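Local structure of EGF family domain-containing protein (Toxoplasma gondii, 4Z80) at residues Ser11-Met16 with Pro460-Leu466; Trp117-Ile121 with His217-Asp221. The protein probably takes part in host-cell invasion as a parasite surface antigen of the AMA family, binding a RON2-type peptide at the moving junction. All coordinates share one frame; numbering follows the deposited sequence.

Contact 1 (Ser11-Met16 with Pro460-Leu466)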
loop_
_atom_site.group_PDB
_atom_site.type_symbol
_atom_site.label_atom_id
_atom_site.label_comp_id
_atom_site.label_asym_id
_atom_site.label_seq_id
_atom_site.Cartn_x
_atom_site.Cartn_y
_atom_site.Cartn_z
ATOM N N SER A 11 19.070 -26.210 -2.722
ATOM C CA SER A 11 19.064 -24.885 -3.315
ATOM C C SER A 11 17.766 -24.615 -4.056
ATOM O O SER A 11 17.258 -23.495 -4.030
ATOM C CB SER A 11 20.245 -24.722 -4.265
ATOM O OG SER A 11 21.454 -24.672 -3.532
ATOM N N ARG A 12 17.233 -25.642 -4.708
ATOM C CA ARG A 12 15.971 -25.525 -5.422
ATOM C C ARG A 12 14.836 -25.219 -4.451
ATOM O O ARG A 12 14.012 -24.343 -4.704
ATOM C CB ARG A 12 15.673 -26.808 -6.200
ATOM C CG ARG A 12 14.305 -26.840 -6.877
ATOM C CD ARG A 12 14.166 -28.016 -7.826
ATOM N NE ARG A 12 15.292 -28.051 -8.757
ATOM C CZ ARG A 12 16.301 -28.919 -8.712
ATOM N NH1 ARG A 12 16.339 -29.889 -7.802
ATOM N NH2 ARG A 12 17.277 -28.825 -9.606
ATOM N N ALA A 13 14.796 -25.946 -3.340
ATOM C CA ALA A 13 13.759 -25.720 -2.332
ATOM C C ALA A 13 13.858 -24.308 -1.757
ATOM O O ALA A 13 12.844 -23.630 -1.563
ATOM C CB ALA A 13 13.861 -26.759 -1.218
ATOM N N THR A 14 15.076 -23.849 -1.496
ATOM C CA THR A 14 15.283 -22.504 -0.958
ATOM C C THR A 14 14.770 -21.446 -1.931
ATOM O O THR A 14 14.114 -20.488 -1.519
ATOM C CB THR A 14 16.770 -22.256 -0.650
ATOM O OG1 THR A 14 17.161 -23.090 0.448
ATOM C CG2 THR A 14 17.037 -20.802 -0.285
ATOM N N TYR A 15 15.055 -21.626 -3.216
ATOM C CA TYR A 15 14.583 -20.698 -4.235
ATOM C C TYR A 15 13.058 -20.741 -4.353
ATOM O O TYR A 15 12.404 -19.698 -4.371
ATOM C CB TYR A 15 15.227 -21.001 -5.598
ATOM C CG TYR A 15 14.598 -20.221 -6.741
ATOM C CD1 TYR A 15 14.882 -18.876 -6.929
ATOM C CD2 TYR A 15 13.704 -20.828 -7.610
ATOM C CE1 TYR A 15 14.287 -18.153 -7.968
ATOM C CE2 TYR A 15 13.115 -20.119 -8.650
ATOM C CZ TYR A 15 13.405 -18.786 -8.817
ATOM O OH TYR A 15 12.806 -18.101 -9.857
ATOM N N MET A 16 12.491 -21.941 -4.427
ATOM C CA MET A 16 11.055 -22.084 -4.679
ATOM C C MET A 16 10.200 -21.618 -3.507
ATOM O O MET A 16 9.003 -21.384 -3.676
ATOM C CB MET A 16 10.718 -23.537 -5.026
ATOM C CG MET A 16 11.201 -23.954 -6.411
ATOM S SD MET A 16 10.478 -23.027 -7.761
ATOM C CE MET A 16 8.748 -23.501 -7.637
ATOM N N PRO A 460 12.545 -17.908 -14.750
ATOM C CA PRO A 460 12.880 -18.193 -13.358
ATOM C C PRO A 460 14.367 -18.477 -13.246
ATOM O O PRO A 460 15.029 -18.632 -14.272
ATOM C CB PRO A 460 12.069 -19.443 -13.053
ATOM C CG PRO A 460 12.051 -20.163 -14.370
ATOM C CD PRO A 460 11.970 -19.086 -15.423
ATOM N N ASP A 461 14.884 -18.548 -12.031
ATOM C CA ASP A 461 16.217 -19.102 -11.819
ATOM C C ASP A 461 16.228 -20.548 -12.322
ATOM O O ASP A 461 15.326 -21.328 -12.007
ATOM C CB ASP A 461 16.598 -19.019 -10.338
ATOM C CG ASP A 461 18.072 -19.287 -10.089
ATOM O OD1 ASP A 461 18.584 -20.329 -10.544
ATOM O OD2 ASP A 461 18.712 -18.443 -9.427
ATOM N N SER A 462 17.234 -20.908 -13.114
ATOM C CA SER A 462 17.299 -22.243 -13.703
ATOM C C SER A 462 17.394 -23.364 -12.653
ATOM O O SER A 462 17.119 -24.522 -12.968
ATOM C CB SER A 462 18.485 -22.336 -14.675
ATOM O OG SER A 462 19.713 -22.085 -14.024
ATOM N N ILE A 463 17.759 -23.026 -11.418
ATOM C CA ILE A 463 17.761 -24.008 -10.333
ATOM C C ILE A 463 16.382 -24.654 -10.150
ATOM O O ILE A 463 16.273 -25.797 -9.699
ATOM C CB ILE A 463 18.203 -23.364 -9.003
ATOM C CG1 ILE A 463 18.482 -24.422 -7.925
ATOM C CG2 ILE A 463 17.158 -22.391 -8.477
ATOM C CD1 ILE A 463 19.538 -25.447 -8.300
ATOM N N ALA A 464 15.338 -23.928 -10.530
ATOM C CA ALA A 464 13.957 -24.413 -10.377
ATOM C C ALA A 464 13.546 -25.466 -11.397
ATOM O O ALA A 464 12.613 -26.234 -11.158
ATOM C CB ALA A 464 13.004 -23.251 -10.464
ATOM N N VAL A 465 14.228 -25.500 -12.538
ATOM C CA VAL A 465 13.762 -26.247 -13.691
ATOM C C VAL A 465 14.332 -27.664 -13.707
ATOM O O VAL A 465 15.537 -27.869 -13.549
ATOM C CB VAL A 465 14.115 -25.491 -14.992
ATOM C CG1 VAL A 465 13.680 -26.269 -16.212
ATOM C CG2 VAL A 465 13.455 -24.119 -15.001
ATOM N N LEU A 466 13.440 -28.639 -13.859
ATOM C CA LEU A 466 13.817 -30.047 -13.980
ATOM C C LEU A 466 13.140 -30.647 -15.203
ATOM O O LEU A 466 12.089 -30.172 -15.632
ATOM C CB LEU A 466 13.425 -30.842 -12.729
ATOM C CG LEU A 466 14.178 -30.538 -11.443
ATOM C CD1 LEU A 466 13.518 -31.244 -10.262
ATOM C CD2 LEU A 466 15.637 -30.947 -11.558
#

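Contact 2 (Trp117-Ile121 with His217-Asp221)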
loop_
_atom_site.group_PDB
_atom_site.type_symbol
_atom_site.label_atom_id
_atom_site.label_comp_id
_atom_site.label_asym_id
_atom_site.label_seq_id
_atom_site.Cartn_x
_atom_site.Cartn_y
_atom_site.Cartn_z
ATOM N N TRP A 117 -7.411 6.905 -8.003
ATOM C CA TRP A 117 -6.860 6.736 -6.657
ATOM C C TRP A 117 -5.823 7.802 -6.304
ATOM O O TRP A 117 -5.596 8.066 -5.128
ATOM C CB TRP A 117 -6.236 5.339 -6.494
ATOM C CG TRP A 117 -4.976 5.121 -7.283
ATOM C CD1 TRP A 117 -4.876 4.587 -8.528
ATOM C CD2 TRP A 117 -3.637 5.451 -6.877
ATOM N NE1 TRP A 117 -3.557 4.559 -8.929
ATOM C CE2 TRP A 117 -2.778 5.081 -7.929
ATOM C CE3 TRP A 117 -3.086 6.005 -5.719
ATOM C CZ2 TRP A 117 -1.393 5.259 -7.863
ATOM C CZ3 TRP A 117 -1.708 6.184 -5.659
ATOM C CH2 TRP A 117 -0.883 5.811 -6.720
ATOM N N LYS A 118 -5.215 8.416 -7.312
ATOM C CA LYS A 118 -4.144 9.382 -7.069
ATOM C C LYS A 118 -4.627 10.681 -6.448
ATOM O O LYS A 118 -3.826 11.416 -5.863
ATOM C CB LYS A 118 -3.405 9.685 -8.370
ATOM C CG LYS A 118 -2.648 8.498 -8.897
ATOM C CD LYS A 118 -1.891 8.852 -10.159
ATOM C CE LYS A 118 -1.194 7.639 -10.733
ATOM N NZ LYS A 118 -0.522 7.961 -12.017
ATOM N N ASN A 119 -5.909 10.997 -6.593
ATOM C CA ASN A 119 -6.462 12.167 -5.910
ATOM C C ASN A 119 -6.493 11.914 -4.410
ATOM O O ASN A 119 -6.622 10.769 -3.972
ATOM C CB ASN A 119 -7.872 12.491 -6.395
ATOM C CG ASN A 119 -7.935 12.826 -7.870
ATOM O OD1 ASN A 119 -6.919 12.894 -8.563
ATOM N ND2 ASN A 119 -9.155 13.029 -8.364
ATOM N N GLU A 120 -6.373 12.967 -3.607
ATOM C CA GLU A 120 -6.425 12.788 -2.168
ATOM C C GLU A 120 -7.802 12.359 -1.680
ATOM O O GLU A 120 -8.819 12.549 -2.355
ATOM C CB GLU A 120 -6.016 14.071 -1.445
ATOM C CG GLU A 120 -4.522 14.308 -1.438
ATOM C CD GLU A 120 -4.120 15.472 -0.555
ATOM O OE1 GLU A 120 -4.996 16.047 0.118
ATOM O OE2 GLU A 120 -2.922 15.808 -0.543
ATOM N N ILE A 121 -7.817 11.791 -0.482
ATOM C CA ILE A 121 -9.055 11.449 0.206
ATOM C C ILE A 121 -9.808 12.678 0.693
ATOM O O ILE A 121 -9.259 13.787 0.757
ATOM C CB ILE A 121 -8.777 10.512 1.416
ATOM C CG1 ILE A 121 -7.946 11.231 2.499
ATOM C CG2 ILE A 121 -8.077 9.246 0.942
ATOM C CD1 ILE A 121 -7.707 10.401 3.766
ATOM N N HIS A 217 -0.301 16.087 -7.905
ATOM C CA HIS A 217 -1.601 15.468 -7.637
ATOM C C HIS A 217 -2.611 16.457 -7.073
ATOM O O HIS A 217 -2.235 17.486 -6.514
ATOM C CB HIS A 217 -1.437 14.306 -6.658
ATOM C CG HIS A 217 -0.360 13.344 -7.039
ATOM N ND1 HIS A 217 -0.417 12.584 -8.188
ATOM C CD2 HIS A 217 0.806 13.022 -6.432
ATOM C CE1 HIS A 217 0.669 11.834 -8.268
ATOM N NE2 HIS A 217 1.425 12.079 -7.214
ATOM N N LYS A 218 -3.896 16.136 -7.212
ATOM C CA LYS A 218 -4.954 16.951 -6.636
ATOM C C LYS A 218 -5.089 16.664 -5.149
ATOM O O LYS A 218 -5.362 15.528 -4.750
ATOM C CB LYS A 218 -6.281 16.691 -7.359
ATOM C CG LYS A 218 -6.272 17.157 -8.808
ATOM C CD LYS A 218 -7.459 16.607 -9.593
ATOM C CE LYS A 218 -7.210 16.663 -11.101
ATOM N NZ LYS A 218 -6.066 15.793 -11.515
ATOM N N GLY A 219 -4.907 17.696 -4.327
ATOM C CA GLY A 219 -4.903 17.533 -2.885
ATOM C C GLY A 219 -5.523 18.702 -2.142
ATOM O O GLY A 219 -6.008 19.664 -2.741
ATOM N N TYR A 220 -5.514 18.609 -0.822
ATOM C CA TYR A 220 -6.179 19.602 -0.000
ATOM C C TYR A 220 -5.396 20.903 0.003
ATOM O O TYR A 220 -4.188 20.916 -0.215
ATOM C CB TYR A 220 -6.393 19.078 1.426
ATOM C CG TYR A 220 -5.272 19.245 2.443
ATOM C CD1 TYR A 220 -4.162 18.407 2.448
ATOM C CD2 TYR A 220 -5.377 20.195 3.452
ATOM C CE1 TYR A 220 -3.173 18.538 3.408
ATOM C CE2 TYR A 220 -4.395 20.331 4.414
ATOM C CZ TYR A 220 -3.294 19.505 4.384
ATOM O OH TYR A 220 -2.324 19.643 5.353
ATOM N N ASP A 221 -6.131 21.992 0.199
ATOM C CA ASP A 221 -5.570 23.338 0.239
ATOM C C ASP A 221 -5.022 23.597 1.641
ATOM O O ASP A 221 -5.735 24.071 2.521
ATOM C CB ASP A 221 -6.648 24.349 -0.151
ATOM C CG ASP A 221 -6.145 25.780 -0.155
ATOM O OD1 ASP A 221 -4.937 25.992 0.072
ATOM O OD2 ASP A 221 -6.970 26.684 -0.404
HETATM O O HOH W 1 -4.464 13.851 -8.868
HETATM O O HOH W 2 -6.889 13.069 -11.505
HETATM O O HOH W 3 -2.369 18.657 -0.543
#

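Contact 1 (Ser11-Met16 with Pro460-Leu466)
The NE of R12 donates to the carbonyl O of I463 over 2.6 Å, a short but bent hydrogen bond (N-H...O 132°) with the oxygen tilted from the guanidinium plane. It is the first of two polar links by which helix 8-16, at the N-terminal end of the modelled chain, packs on a 3-10 turn at 462-464, near its C-terminal end. The chain of R12 leaves the helix extended and bends at chi3 (-52°), which brings NE round to I463 O. L466 then lies over one face of the guanidinium, its CD2 3.3 Å from R12 NH2.

The turn is shaped from within by an Asx turn: OD1 of D461 accepts from the N of I463, using the lone pair away from its other oxygen. The same residue serves Y15 twice. Its backbone N donates to Y15 OH at 3.0 Å, and its CB sits over one face of the ring, 3.7 Å from the centroid, as a CH-pi contact. The carboxylate itself is turned 55° from the ring plane, and it is CB that meets the face.

Apolar atoms fill the middle. I463 lies against the helix, with CG1 on the backbone of R12 and CG2 3.7 Å from Y15 CB. Backbone hydrogen bonds of A464 and L466 with L437 tie the loop to strand 436-440. On the helix side, A464 CB touches CE2 of Y15 at 3.6 Å and SD of M16 at 3.7 Å.

Contact 2 (Trp117-Ile121 with His217-Asp221)
The carboxylate of E120 reaches across to the backbone of G219 and Y220, where OE1 accepts from the N of Y220 at 2.8 Å. The donor comes from above the carboxylate plane, about 60° out of it, while the CD1 edge of the Y220 ring meets the same oxygen in the ring plane at 3.4 Å. The other oxygen, OE2, accepts a hydrogen bond from a water that also donates to Y220 O. With CG anti to its carbonyl carbon (chi1 -77°) and the chain extended beyond it, E120 carries its carboxylate over the glycine, CD just 3.2 Å from G219 CA.

One direct bond between backbones joins the two segments: E120 N to K218 O, 3.0 Å and nearly straight at 161°. Two waters add further links at N119. Its OD1 accepts hydrogen bonds from both; one of them accepts in turn from K218 N and the other from K218 NZ, 2.8 Å away, so the lysine chain runs beside the amide and ends on its oxygen through solvent.

K118 O lies 3.8 Å from H217 CB and finds its donor in R290 NH1. The remaining polar ends are satisfied outside the two segments, N119 ND2 by I148 O, H217 NE2 by E288 OE2 and Y220 OH by G156 O.

The arrangement joins a loop to a short two-stranded antiparallel sheet, 218-219 with 238-239, by one backbone bond, a buried carboxylate and bridging waters, in keeping with the long, irregular loops of AMA-family ectodomains built on PAN-type cores.

The two contacts illustrate closure at very different ranges of sequence. Contact 1 brings together segments separated by 443 residues, near the two ends of the modelled chain, whereas the 95 residues that part the segments of contact 2 fall wholly within that span. Their centres are 44 Å apart, with nearest atoms about 27 Å from each other, on opposite sides of the chain's centre, so neither bears directly on the other. Contact 1 is also the more peripheral, 27 Å from the centre against 17 Å. It joins two direct hydrogen bonds to apolar packing, whereas contact 2 adds bridging waters to its two direct bonds. No other protein chain of the assembly touches contact 1, so the bound RON2-type peptide does not contact it.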